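PDB 4G7X: TolA protein from Vibrio cholerae, which probably bridges the periplasm as the inner-membrane-anchored part of the Tol-Pal system, and in related bacteria its C-terminal domain is the receptor for filamentous phage. Local coordinates for residues Ala38-Phe43 and Lys119-Val124; Ala53-Leu58 and Lys129-Thr134; Asn77-Pro82 and Leu89-Val94. One frame throughout, in Å; residues are numbered along the deposited sequence. Where two conformers were deposited one is given.

Contact 1 of 3, residues Ala38-Phe43 and Lys119-Val124; sequences AARQQF and KDQPDV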
ATOM      1  N   ALA B  38     -21.246  -1.188 -24.686  1.00 14.91           N
ATOM      2  CA  ALA B  38     -20.935  -2.562 -24.300  1.00 14.43           C
ATOM      3  C   ALA B  38     -19.513  -2.959 -24.674  1.00 14.08           C
ATOM      4  O   ALA B  38     -18.856  -3.682 -23.929  1.00 13.49           O
ATOM      5  CB  ALA B  38     -21.935  -3.527 -24.915  1.00 14.30           C
ATOM      6  N   ALA B  39     -19.038  -2.478 -25.822  1.00 14.13           N
ATOM      7  CA  ALA B  39     -17.700  -2.814 -26.293  1.00 14.30           C
ATOM      8  C   ALA B  39     -16.632  -2.300 -25.331  1.00 14.32           C
ATOM      9  O   ALA B  39     -15.649  -2.995 -25.059  1.00 14.23           O
ATOM     10  CB  ALA B  39     -17.470  -2.262 -27.692  1.00 14.43           C
ATOM     11  N   ARG B  40     -16.834  -1.086 -24.822  1.00 14.42           N
ATOM     12  CA  ARG B  40     -15.894  -0.498 -23.868  1.00 14.50           C
ATOM     13  C   ARG B  40     -15.913  -1.258 -22.547  1.00 14.44           C
ATOM     14  O   ARG B  40     -14.859  -1.502 -21.957  1.00 14.15           O
ATOM     15  CB  ARG B  40     -16.174   0.991 -23.648  1.00 15.07           C
ATOM     16  CG  ARG B  40     -15.083   1.716 -22.864  1.00 15.84           C
ATOM     17  CD  ARG B  40     -13.751   1.693 -23.596  1.00 16.64           C
ATOM     18  NE  ARG B  40     -12.670   2.249 -22.782  1.00 17.68           N
ATOM     19  CZ  ARG B  40     -11.393   2.295 -23.152  1.00 18.23           C
ATOM     20  NH1 ARG B  40     -11.013   1.821 -24.331  1.00 18.90           N
ATOM     21  NH2 ARG B  40     -10.487   2.825 -22.337  1.00 19.24           N
ATOM     22  N   GLN B  41     -17.103  -1.651 -22.099  1.00 14.10           N
ATOM     23  CA  GLN B  41     -17.231  -2.470 -20.890  1.00 14.16           C
ATOM     24  C   GLN B  41     -16.453  -3.780 -21.005  1.00 13.91           C
ATOM     25  O   GLN B  41     -15.810  -4.205 -20.045  1.00 13.72           O
ATOM     26  CB  GLN B  41     -18.697  -2.738 -20.553  1.00 15.04           C
ATOM     27  CG  GLN B  41     -19.458  -1.502 -20.102  1.00 15.96           C
ATOM     28  CD  GLN B  41     -20.822  -1.819 -19.519  1.00 16.70           C
ATOM     29  OE1 GLN B  41     -21.231  -2.982 -19.438  1.00 17.70           O
ATOM     30  NE2 GLN B  41     -21.542  -0.781 -19.111  1.00 17.40           N
ATOM     31  N   GLN B  42     -16.506  -4.407 -22.180  1.00 13.46           N
ATOM     32  CA  GLN B  42     -15.747  -5.632 -22.443  1.00 13.31           C
ATOM     33  C   GLN B  42     -14.245  -5.392 -22.345  1.00 13.63           C
ATOM     34  O   GLN B  42     -13.520  -6.191 -21.751  1.00 13.30           O
ATOM     35  CB  GLN B  42     -16.103  -6.211 -23.814  1.00 12.89           C
ATOM     36  CG  GLN B  42     -17.523  -6.748 -23.873  1.00 12.57           C
ATOM     37  CD  GLN B  42     -17.853  -7.451 -25.172  1.00 12.34           C
ATOM     38  OE1 GLN B  42     -17.103  -7.386 -26.150  1.00 12.45           O
ATOM     39  NE2 GLN B  42     -18.991  -8.138 -25.185  1.00 11.85           N
ATOM     40  N   PHE B  43     -13.788  -4.284 -22.921  1.00 13.92           N
ATOM     41  CA  PHE B  43     -12.374  -3.928 -22.882  1.00 14.36           C
ATOM     42  C   PHE B  43     -11.903  -3.689 -21.449  1.00 14.11           C
ATOM     43  O   PHE B  43     -10.853  -4.192 -21.049  1.00 14.05           O
ATOM     44  CB  PHE B  43     -12.090  -2.710 -23.763  1.00 15.35           C
ATOM     45  CG  PHE B  43     -10.665  -2.235 -23.699  1.00 16.22           C
ATOM     46  CD1 PHE B  43      -9.657  -2.917 -24.374  1.00 16.69           C
ATOM     47  CD2 PHE B  43     -10.330  -1.102 -22.963  1.00 16.63           C
ATOM     48  CE1 PHE B  43      -8.340  -2.479 -24.316  1.00 17.00           C
ATOM     49  CE2 PHE B  43      -9.017  -0.660 -22.902  1.00 16.95           C
ATOM     50  CZ  PHE B  43      -8.023  -1.348 -23.581  1.00 17.07           C
ATOM     51  N   LYS B 119      -1.566   3.420 -20.358  1.00 22.44           N
ATOM     52  CA  LYS B 119      -1.469   4.820 -20.749  1.00 23.63           C
ATOM     53  C   LYS B 119      -2.768   5.290 -21.396  1.00 24.36           C
ATOM     54  O   LYS B 119      -3.314   4.612 -22.272  1.00 25.38           O
ATOM     55  CB  LYS B 119      -0.287   5.035 -21.699  1.00 24.45           C
ATOM     56  N   ASP B 120      -3.260   6.442 -20.942  1.00 24.87           N
ATOM     57  CA  ASP B 120      -4.460   7.090 -21.494  1.00 25.32           C
ATOM     58  C   ASP B 120      -5.701   6.186 -21.532  1.00 25.47           C
ATOM     59  O   ASP B 120      -6.448   6.173 -22.515  1.00 25.78           O
ATOM     60  CB  ASP B 120      -4.168   7.690 -22.878  1.00 25.60           C
ATOM     61  N   GLN B 121      -5.911   5.433 -20.455  1.00 25.07           N
ATOM     62  CA  GLN B 121      -7.120   4.627 -20.292  1.00 24.36           C
ATOM     63  C   GLN B 121      -7.719   4.890 -18.909  1.00 23.45           C
ATOM     64  O   GLN B 121      -7.687   4.010 -18.043  1.00 22.50           O
ATOM     65  CB  GLN B 121      -6.818   3.137 -20.488  1.00 25.21           C
ATOM     66  CG  GLN B 121      -6.489   2.745 -21.922  1.00 26.04           C
ATOM     67  CD  GLN B 121      -6.014   1.309 -22.059  1.00 26.61           C
ATOM     68  OE1 GLN B 121      -6.343   0.443 -21.244  1.00 27.39           O
ATOM     69  NE2 GLN B 121      -5.241   1.046 -23.106  1.00 27.40           N
ATOM     70  N   PRO B 122      -8.273   6.105 -18.696  1.00 22.78           N
ATOM     71  CA  PRO B 122      -8.698   6.521 -17.355  1.00 22.37           C
ATOM     72  C   PRO B 122      -9.789   5.650 -16.730  1.00 21.77           C
ATOM     73  O   PRO B 122      -9.795   5.465 -15.511  1.00 21.57           O
ATOM     74  CB  PRO B 122      -9.202   7.956 -17.566  1.00 22.61           C
ATOM     75  CG  PRO B 122      -9.539   8.038 -19.014  1.00 22.81           C
ATOM     76  CD  PRO B 122      -8.555   7.144 -19.705  1.00 23.08           C
ATOM     77  N   ASP B 123     -10.695   5.117 -17.549  1.00 20.81           N
ATOM     78  CA  ASP B 123     -11.763   4.252 -17.039  1.00 20.02           C
ATOM     79  C   ASP B 123     -11.216   2.936 -16.476  1.00 19.27           C
ATOM     80  O   ASP B 123     -11.725   2.427 -15.475  1.00 19.38           O
ATOM     81  CB  ASP B 123     -12.866   4.015 -18.089  1.00 20.32           C
ATOM     82  CG  ASP B 123     -12.335   3.485 -19.420  1.00 20.32           C
ATOM     83  OD1 ASP B 123     -11.106   3.402 -19.623  1.00 20.51           O
ATOM     84  OD2 ASP B 123     -13.175   3.152 -20.281  1.00 21.08           O
ATOM     85  N   VAL B 124     -10.173   2.410 -17.114  1.00 18.14           N
ATOM     86  CA  VAL B 124      -9.478   1.215 -16.630  1.00 17.36           C
ATOM     87  C   VAL B 124      -8.718   1.526 -15.338  1.00 17.13           C
ATOM     88  O   VAL B 124      -8.774   0.755 -14.376  1.00 16.16           O
ATOM     89  CB  VAL B 124      -8.520   0.640 -17.702  1.00 16.97           C
ATOM     90  CG1 VAL B 124      -7.723  -0.534 -17.152  1.00 16.93           C
ATOM     91  CG2 VAL B 124      -9.296   0.216 -18.944  1.00 17.12           C
TER
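Arg-40 and Asp-123 form the charged centre of this contact, a bidentate salt bridge in which the guanidinium presents its NE side. NE donates to OD2 of Asp-123 at 2.7 Å with an N-H...O angle of 174°, while Arg-40 NH2 reaches Asp-123 OD1 at 2.8 Å. Each oxygen accepts through its syn lone pair, and the guanidinium and carboxylate planes lie only 10° apart, so the two groups meet edge to edge as a nearly flat pair. Beside it, OE1 of Gln-121 approaches the ring edge of Phe-43, 3.3 Å from CE2, and the amide crosses the ring steeply rather than stacking on it. Val-124 adds an apolar touch, its CG2 lying 4.1 Å from Phe-43 CE2.

The second shell explains these positions. The Arg-40 chain leaves with CG opposite its backbone N and then bends at the next bond (chi2 62°), which turns NE and NH2 to Asp-123. From one helical turn on, Phe-43 places CD2 over one guanidinium face, 3.3 Å above the plane and offset toward its rim, restricting the group from that side. On the other segment, Asp-123 OD1 also accepts a weak bond from the backbone N of Val-124. Because Asp-123 belongs to the first turn of helix 122-128, with Gln-121 at the N-cap position, the helix end may further stabilise its negative charge.

The contact is a surface one, joining the N-terminal turns of helix 38-62 to the start of helix 122-128. It continues along the longer helix, where Asp-123 and Val-124 touch Val-44, and Gln-121 and Val-124 touch Glu-47; from here helix 122-128 leads on into strand 130-135 of the sheet.

Contact 2 of 3, residues Ala53-Leu58 and Lys129-Thr134; sequences AIYTQL and KNINLT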
ATOM      1  N   ALA B  53      -3.786  -9.927 -12.961  1.00 12.04           N
ATOM      2  CA  ALA B  53      -2.815 -11.016 -13.046  1.00 11.95           C
ATOM      3  C   ALA B  53      -1.371 -10.517 -12.936  1.00 11.83           C
ATOM      4  O   ALA B  53      -0.541 -11.156 -12.288  1.00 11.84           O
ATOM      5  CB  ALA B  53      -3.018 -11.807 -14.330  1.00 12.24           C
ATOM      6  N   ILE B  54      -1.077  -9.377 -13.563  1.00 11.66           N
ATOM      7  CA  ILE B  54       0.244  -8.757 -13.453  1.00 11.59           C
ATOM      8  C   ILE B  54       0.550  -8.421 -11.989  1.00 11.37           C
ATOM      9  O   ILE B  54       1.635  -8.740 -11.489  1.00 11.01           O
ATOM     10  CB  ILE B  54       0.374  -7.507 -14.359  1.00 11.76           C
ATOM     11  CG1 ILE B  54       0.410  -7.926 -15.837  1.00 11.78           C
ATOM     12  CG2 ILE B  54       1.622  -6.703 -14.006  1.00 11.91           C
ATOM     13  CD1 ILE B  54       0.201  -6.795 -16.827  1.00 12.19           C
ATOM     14  N   TYR B  55      -0.414  -7.810 -11.304  1.00 11.11           N
ATOM     15  CA  TYR B  55      -0.241  -7.426  -9.897  1.00 11.35           C
ATOM     16  C   TYR B  55      -0.027  -8.630  -8.988  1.00 11.67           C
ATOM     17  O   TYR B  55       0.822  -8.598  -8.095  1.00 11.51           O
ATOM     18  CB  TYR B  55      -1.430  -6.607  -9.387  1.00 10.95           C
ATOM     19  CG  TYR B  55      -1.702  -5.302 -10.109  1.00 10.58           C
ATOM     20  CD1 TYR B  55      -0.754  -4.719 -10.953  1.00 10.64           C
ATOM     21  CD2 TYR B  55      -2.906  -4.635  -9.912  1.00 10.46           C
ATOM     22  CE1 TYR B  55      -1.022  -3.526 -11.604  1.00 10.62           C
ATOM     23  CE2 TYR B  55      -3.175  -3.435 -10.548  1.00 10.55           C
ATOM     24  CZ  TYR B  55      -2.232  -2.887 -11.390  1.00 10.52           C
ATOM     25  OH  TYR B  55      -2.508  -1.699 -12.023  1.00 10.90           O
ATOM     26  N   THR B  56      -0.801  -9.687  -9.222  1.00 12.32           N
ATOM     27  CA  THR B  56      -0.725 -10.910  -8.431  1.00 13.20           C
ATOM     28  C   THR B  56       0.649 -11.572  -8.592  1.00 13.39           C
ATOM     29  O   THR B  56       1.231 -12.055  -7.615  1.00 13.43           O
ATOM     30  CB  THR B  56      -1.874 -11.878  -8.798  1.00 13.73           C
ATOM     31  OG1 THR B  56      -3.136 -11.205  -8.671  1.00 14.80           O
ATOM     32  CG2 THR B  56      -1.871 -13.086  -7.885  1.00 14.24           C
ATOM     33  N   GLN B  57       1.178 -11.557  -9.815  1.00 13.50           N
ATOM     34  CA  GLN B  57       2.521 -12.072 -10.090  1.00 14.23           C
ATOM     35  C   GLN B  57       3.603 -11.251  -9.389  1.00 13.82           C
ATOM     36  O   GLN B  57       4.543 -11.813  -8.824  1.00 14.14           O
ATOM     37  CB  GLN B  57       2.774 -12.153 -11.605  1.00 15.41           C
ATOM     38  CG  GLN B  57       4.215 -12.445 -12.020  1.00 17.37           C
ATOM     39  CD  GLN B  57       4.690 -13.845 -11.666  1.00 18.71           C
ATOM     40  OE1 GLN B  57       3.892 -14.756 -11.443  1.00 20.40           O
ATOM     41  NE2 GLN B  57       6.005 -14.023 -11.622  1.00 19.59           N
ATOM     42  N   LEU B  58       3.465  -9.926  -9.410  1.00 13.35           N
ATOM     43  CA  LEU B  58       4.423  -9.057  -8.722  1.00 13.11           C
ATOM     44  C   LEU B  58       4.474  -9.356  -7.225  1.00 12.94           C
ATOM     45  O   LEU B  58       5.553  -9.386  -6.629  1.00 12.95           O
ATOM     46  CB  LEU B  58       4.110  -7.579  -8.966  1.00 13.04           C
ATOM     47  CG  LEU B  58       4.453  -7.040 -10.359  1.00 13.07           C
ATOM     48  CD1 LEU B  58       3.843  -5.662 -10.562  1.00 13.22           C
ATOM     49  CD2 LEU B  58       5.959  -7.009 -10.584  1.00 13.30           C
ATOM     50  N   LYS B 129      -7.289   1.105  -9.496  0.50 14.55           N
ATOM     51  CA  LYS B 129      -6.942   1.823  -8.268  0.50 14.50           C
ATOM     52  C   LYS B 129      -7.623   1.255  -7.023  0.50 14.12           C
ATOM     53  O   LYS B 129      -7.280   1.634  -5.907  0.50 13.85           O
ATOM     54  CB  LYS B 129      -7.288   3.307  -8.403  0.50 15.00           C
ATOM     55  CG  LYS B 129      -6.298   4.113  -9.223  0.50 15.63           C
ATOM     56  CD  LYS B 129      -6.859   5.492  -9.522  0.50 16.00           C
ATOM     57  CE  LYS B 129      -7.178   6.240  -8.238  0.50 16.62           C
ATOM     58  NZ  LYS B 129      -7.658   7.622  -8.511  0.50 17.11           N
ATOM     59  N   ASN B 130      -8.591   0.362  -7.222  1.00 13.78           N
ATOM     60  CA  ASN B 130      -9.331  -0.253  -6.121  1.00 13.67           C
ATOM     61  C   ASN B 130      -9.679  -1.680  -6.520  1.00 13.54           C
ATOM     62  O   ASN B 130     -10.758  -1.940  -7.056  1.00 13.98           O
ATOM     63  CB  ASN B 130     -10.591   0.569  -5.807  1.00 13.92           C
ATOM     64  CG  ASN B 130     -11.362   0.052  -4.601  1.00 14.32           C
ATOM     65  OD1 ASN B 130     -10.911  -0.835  -3.875  1.00 14.71           O
ATOM     66  ND2 ASN B 130     -12.540   0.623  -4.379  1.00 14.74           N
ATOM     67  N   ILE B 131      -8.750  -2.598  -6.262  1.00 13.16           N
ATOM     68  CA  ILE B 131      -8.805  -3.929  -6.870  1.00 13.16           C
ATOM     69  C   ILE B 131      -8.660  -5.067  -5.856  1.00 13.18           C
ATOM     70  O   ILE B 131      -7.779  -5.040  -4.992  1.00 12.98           O
ATOM     71  CB  ILE B 131      -7.762  -4.051  -8.016  1.00 13.12           C
ATOM     72  CG1 ILE B 131      -7.938  -5.357  -8.795  1.00 13.22           C
ATOM     73  CG2 ILE B 131      -6.335  -3.880  -7.495  1.00 13.16           C
ATOM     74  CD1 ILE B 131      -7.179  -5.408 -10.105  1.00 13.59           C
ATOM     75  N   ASN B 132      -9.541  -6.058  -5.967  1.00 13.48           N
ATOM     76  CA  ASN B 132      -9.469  -7.262  -5.151  1.00 13.78           C
ATOM     77  C   ASN B 132      -8.614  -8.322  -5.821  1.00 13.63           C
ATOM     78  O   ASN B 132      -8.793  -8.617  -7.006  1.00 14.04           O
ATOM     79  CB  ASN B 132     -10.866  -7.824  -4.884  1.00 14.40           C
ATOM     80  CG  ASN B 132     -11.739  -6.876  -4.089  1.00 14.96           C
ATOM     81  OD1 ASN B 132     -11.252  -6.105  -3.259  1.00 15.24           O
ATOM     82  ND2 ASN B 132     -13.044  -6.931  -4.337  1.00 15.91           N
ATOM     83  N   LEU B 133      -7.673  -8.879  -5.065  1.00 13.27           N
ATOM     84  CA  LEU B 133      -6.766  -9.905  -5.576  1.00 13.14           C
ATOM     85  C   LEU B 133      -6.718 -11.107  -4.642  1.00 13.02           C
ATOM     86  O   LEU B 133      -6.929 -10.978  -3.437  1.00 12.87           O
ATOM     87  CB  LEU B 133      -5.349  -9.344  -5.750  1.00 13.23           C
ATOM     88  CG  LEU B 133      -5.115  -8.103  -6.620  1.00 13.41           C
ATOM     89  CD1 LEU B 133      -3.653  -7.694  -6.551  1.00 13.46           C
ATOM     90  CD2 LEU B 133      -5.546  -8.317  -8.064  1.00 13.69           C
ATOM     91  N   THR B 134      -6.445 -12.274  -5.215  1.00 13.29           N
ATOM     92  CA  THR B 134      -6.219 -13.477  -4.432  1.00 13.51           C
ATOM     93  C   THR B 134      -4.762 -13.904  -4.574  1.00 13.60           C
ATOM     94  O   THR B 134      -4.280 -14.154  -5.684  1.00 13.77           O
ATOM     95  CB  THR B 134      -7.171 -14.613  -4.857  1.00 13.95           C
ATOM     96  OG1 THR B 134      -8.523 -14.187  -4.664  1.00 14.72           O
ATOM     97  CG2 THR B 134      -6.924 -15.874  -4.035  1.00 14.06           C
TER
HETATM   98  O   HOH W   1      -6.107 -12.321  -8.192  1.00 23.24           O
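Tyr-55 and Leu-133 meet where helix 38-62 packs across the antiparallel sheet of this alpha+beta domain, deep in its interior. The helical and strand segments approach to 8.8 Å between axes and cross at -52°, a spacing filled by side chains from both.

The apolar part involves alternate strand residues, Ile-131 and Leu-133, both pointing to the helix. Leu-133 CD1 lies 3.8 Å from Tyr-55 CB, so the leucine packs against the root of the tyrosine rather than its ring. Ile-131 CG2 instead meets the ring at its edge, 4.3 Å from Tyr-55 CD2 and near the ring plane. Farther out, an edge-to-face pairing with Phe-115 and a hydrogen bond from the tyrosine OH to the carbonyl of Pro-116 help to place the buried ring.

Thr-56 supplies a mixed contact. The Thr-56 and Leu-133 side chains run alongside each other in opposing directions, Thr-56 OG1 lying 3.8 Å from Leu-133 CD2. The threonine methyl, CG2, projects opposite the backbone N and comes within 3.4 Å of Thr-134 O.

No direct hydrogen bond joins the segments, and the polar connection runs through water. The Thr-56 side chain (chi1 -54°) has OG1 beside its own backbone N, hydrogen-bonded to the carbonyl of Gly-52 one turn back. The same OG1 receives a hydrogen bond from a water at 3.2 Å, and that water oxygen in turn accepts from the backbone N of Thr-134 at 3.0 Å.

Contact 3 of 3, residues Asn77-Pro82 and Leu89-Val94; sequences NLKLIP and LGSLTV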
ATOM      1  N   ASN B  77      -7.551  -6.431  -0.718  1.00 12.04           N
ATOM      2  CA  ASN B  77      -7.910  -5.315  -1.565  1.00 12.08           C
ATOM      3  C   ASN B  77      -6.730  -4.361  -1.612  1.00 11.85           C
ATOM      4  O   ASN B  77      -6.140  -4.040  -0.572  1.00 11.73           O
ATOM      5  CB  ASN B  77      -9.151  -4.607  -1.030  1.00 12.26           C
ATOM      6  CG  ASN B  77      -9.421  -3.297  -1.740  1.00 12.40           C
ATOM      7  OD1 ASN B  77      -8.994  -2.236  -1.283  1.00 12.51           O
ATOM      8  ND2 ASN B  77     -10.099  -3.366  -2.878  1.00 12.63           N
ATOM      9  N   LEU B  78      -6.380  -3.942  -2.826  0.50 11.86           N
ATOM     10  CA  LEU B  78      -5.355  -2.931  -3.053  0.50 12.00           C
ATOM     11  C   LEU B  78      -5.999  -1.614  -3.435  0.50 11.93           C
ATOM     12  O   LEU B  78      -6.854  -1.566  -4.322  0.50 11.80           O
ATOM     13  CB  LEU B  78      -4.431  -3.339  -4.200  0.50 12.40           C
ATOM     14  CG  LEU B  78      -3.282  -4.314  -3.972  0.50 12.57           C
ATOM     15  CD1 LEU B  78      -3.820  -5.675  -3.576  0.50 12.77           C
ATOM     16  CD2 LEU B  78      -2.444  -4.402  -5.237  0.50 12.52           C
ATOM     17  N   LYS B  79      -5.581  -0.548  -2.765  1.00 11.74           N
ATOM     18  CA  LYS B  79      -5.865   0.797  -3.235  1.00 11.90           C
ATOM     19  C   LYS B  79      -4.541   1.380  -3.704  1.00 11.59           C
ATOM     20  O   LYS B  79      -3.565   1.415  -2.950  1.00 11.60           O
ATOM     21  CB  LYS B  79      -6.580   1.637  -2.178  1.00 12.74           C
ATOM     22  CG  LYS B  79      -8.008   1.140  -1.978  1.00 13.82           C
ATOM     23  CD  LYS B  79      -8.802   1.904  -0.941  1.00 14.70           C
ATOM     24  CE  LYS B  79     -10.271   1.514  -1.019  1.00 15.29           C
ATOM     25  NZ  LYS B  79     -10.523   0.082  -0.686  1.00 16.24           N
ATOM     26  N   LEU B  80      -4.506   1.776  -4.972  1.00 10.99           N
ATOM     27  CA  LEU B  80      -3.276   2.198  -5.631  1.00 10.92           C
ATOM     28  C   LEU B  80      -3.351   3.669  -5.970  1.00 10.92           C
ATOM     29  O   LEU B  80      -4.422   4.178  -6.298  1.00 11.18           O
ATOM     30  CB  LEU B  80      -3.044   1.382  -6.908  1.00 10.89           C
ATOM     31  CG  LEU B  80      -2.867  -0.132  -6.768  1.00 10.76           C
ATOM     32  CD1 LEU B  80      -2.701  -0.751  -8.144  1.00 10.98           C
ATOM     33  CD2 LEU B  80      -1.674  -0.468  -5.880  1.00 10.85           C
ATOM     34  N   ILE B  81      -2.206   4.339  -5.893  1.00 10.74           N
ATOM     35  CA  ILE B  81      -2.117   5.771  -6.167  1.00 10.79           C
ATOM     36  C   ILE B  81      -1.286   5.989  -7.429  1.00 10.89           C
ATOM     37  O   ILE B  81      -0.111   5.631  -7.458  1.00 10.57           O
ATOM     38  CB  ILE B  81      -1.478   6.539  -4.985  1.00 10.76           C
ATOM     39  CG1 ILE B  81      -2.265   6.312  -3.681  1.00 10.83           C
ATOM     40  CG2 ILE B  81      -1.379   8.027  -5.314  1.00 10.72           C
ATOM     41  CD1 ILE B  81      -1.565   6.796  -2.420  1.00 11.09           C
ATOM     42  N   PRO B  82      -1.895   6.560  -8.487  1.00 11.21           N
ATOM     43  CA  PRO B  82      -1.145   6.840  -9.711  1.00 11.54           C
ATOM     44  C   PRO B  82       0.097   7.693  -9.430  1.00 11.73           C
ATOM     45  O   PRO B  82       0.013   8.708  -8.740  1.00 11.59           O
ATOM     46  CB  PRO B  82      -2.162   7.600 -10.571  1.00 11.79           C
ATOM     47  CG  PRO B  82      -3.481   7.060 -10.122  1.00 11.83           C
ATOM     48  CD  PRO B  82      -3.330   6.870  -8.640  1.00 11.51           C
ATOM     49  N   LEU B  89       1.523   1.645  -3.955  1.00  9.54           N
ATOM     50  CA  LEU B  89       0.573   1.226  -2.936  1.00  9.45           C
ATOM     51  C   LEU B  89       0.070   2.413  -2.115  1.00  9.33           C
ATOM     52  O   LEU B  89       0.865   3.220  -1.620  1.00  8.96           O
ATOM     53  CB  LEU B  89       1.217   0.187  -2.012  1.00  9.53           C
ATOM     54  CG  LEU B  89       0.346  -0.365  -0.882  1.00  9.76           C
ATOM     55  CD1 LEU B  89      -0.780  -1.232  -1.431  1.00  9.99           C
ATOM     56  CD2 LEU B  89       1.213  -1.141   0.097  1.00  9.91           C
ATOM     57  N   GLY B  90      -1.253   2.517  -2.000  1.00  9.38           N
ATOM     58  CA  GLY B  90      -1.897   3.463  -1.095  1.00  9.65           C
ATOM     59  C   GLY B  90      -2.301   2.771   0.192  1.00  9.79           C
ATOM     60  O   GLY B  90      -1.905   3.181   1.284  1.00  9.60           O
ATOM     61  N   SER B  91      -3.110   1.724   0.069  1.00 10.16           N
ATOM     62  CA  SER B  91      -3.450   0.890   1.222  1.00 10.62           C
ATOM     63  C   SER B  91      -3.715  -0.556   0.835  1.00 10.81           C
ATOM     64  O   SER B  91      -4.087  -0.845  -0.303  1.00 10.84           O
ATOM     65  CB  SER B  91      -4.647   1.460   1.987  1.00 10.89           C
ATOM     66  OG  SER B  91      -5.815   1.435   1.188  1.00 11.32           O
ATOM     67  N   LEU B  92      -3.506  -1.457   1.792  0.50 11.01           N
ATOM     68  CA  LEU B  92      -3.776  -2.879   1.622  0.50 11.25           C
ATOM     69  C   LEU B  92      -4.748  -3.321   2.704  0.50 11.34           C
ATOM     70  O   LEU B  92      -4.502  -3.099   3.889  0.50 11.35           O
ATOM     71  CB  LEU B  92      -2.474  -3.683   1.731  0.50 11.60           C
ATOM     72  CG  LEU B  92      -2.474  -5.179   1.383  0.50 11.88           C
ATOM     73  CD1 LEU B  92      -3.240  -6.007   2.407  0.50 12.05           C
ATOM     74  CD2 LEU B  92      -3.012  -5.423  -0.017  0.50 12.00           C
ATOM     75  N   THR B  93      -5.856  -3.929   2.293  1.00 11.46           N
ATOM     76  CA  THR B  93      -6.825  -4.477   3.239  1.00 11.90           C
ATOM     77  C   THR B  93      -6.827  -5.992   3.123  1.00 12.25           C
ATOM     78  O   THR B  93      -7.049  -6.533   2.040  1.00 12.06           O
ATOM     79  CB  THR B  93      -8.241  -3.919   3.003  1.00 12.01           C
ATOM     80  OG1 THR B  93      -8.207  -2.493   3.091  1.00 12.03           O
ATOM     81  CG2 THR B  93      -9.213  -4.445   4.055  1.00 12.17           C
ATOM     82  N   VAL B  94      -6.554  -6.667   4.237  1.00 12.80           N
ATOM     83  CA  VAL B  94      -6.631  -8.122   4.284  1.00 13.59           C
ATOM     84  C   VAL B  94      -8.093  -8.505   4.501  1.00 14.15           C
ATOM     85  O   VAL B  94      -8.681  -8.174   5.534  1.00 14.62           O
ATOM     86  CB  VAL B  94      -5.734  -8.707   5.395  1.00 13.74           C
ATOM     87  CG1 VAL B  94      -5.946 -10.208   5.521  1.00 13.99           C
ATOM     88  CG2 VAL B  94      -4.271  -8.411   5.114  1.00 13.75           C
TER
HETATM   89  O   HOH W   2      -7.217  -1.231   0.855  1.00 12.69           O
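Leu-89 opens its side of the hairpin opposite Leu-80, whose CD2 approaches Leu-89 CA to 4.1 Å in a non-hydrogen-bonded pair with diverging side chains. The next residue, Gly-90, breaks the regular alternation: its N donates to Lys-79 O at 2.7 Å, and Ser-91 N donates to that same oxygen at 3.1 Å. Two successive residues facing Lys-79 define a classic beta bulge. The carbonyl receives Gly-90 in its plane, whereas the Ser-91 donor is tilted 22° from it. Ile-81 reaches over the glycine, with CD1 3.6 Å from Gly-90 CA.

Ser-91 returns a nearly straight bond, its O accepting from Lys-79 N at 2.9 Å and 178°. Its hydroxyl, between the backbone N and carbonyl carbon (chi1 65°), rests alongside the aliphatic part of Lys-79. A water ties this OG to Asn-77 OD1 and Thr-93 OG1, the latter also hydrogen-bonded to a polar side chain of another protein chain; Asn-77 OD1 accepts from Lys-79 NZ at 2.8 Å as well.

Leu-92 projects to the other face, where, in the conformers given, its CD2 comes 3.7 Å from Leu-78 CD1. Thr-93 then completes a reciprocal pair with Asn-77, its N donating to Asn-77 O at 2.9 Å and its O accepting from Asn-77 N.

The two strands occupy the middle of the four-stranded sheet. Strand 130-135 borders 74-83, bonding through Leu-78 and Leu-80, and Leu-89 rests on Val-109 of helix 99-110. Ser-91 to Thr-93 also pair antiparallel with a strand of that other chain, extending the sheet across the interface.

Contacts 2 and 3 share one sheet: their centres are about 10 Å apart, and they touch directly where strand 130-135 borders strand 74-83, with Ile-131 O 2.8 Å from Leu-78 N. Contact 1 lies farther out, its centre about 18 Å from that of contact 2 and about 21 Å from that of contact 3. Helix 38-62 serves contacts 1 and 2, and helix 122-128 runs straight into strand 130-135, so their segments alternate along the chain. The hairpin of contact 3 follows both helix segments and precedes 119-124 and 129-134. Strand 130-135 thus joins helix 38-62 to a hairpin whose second strand, 86-95, pairs with the partner protein.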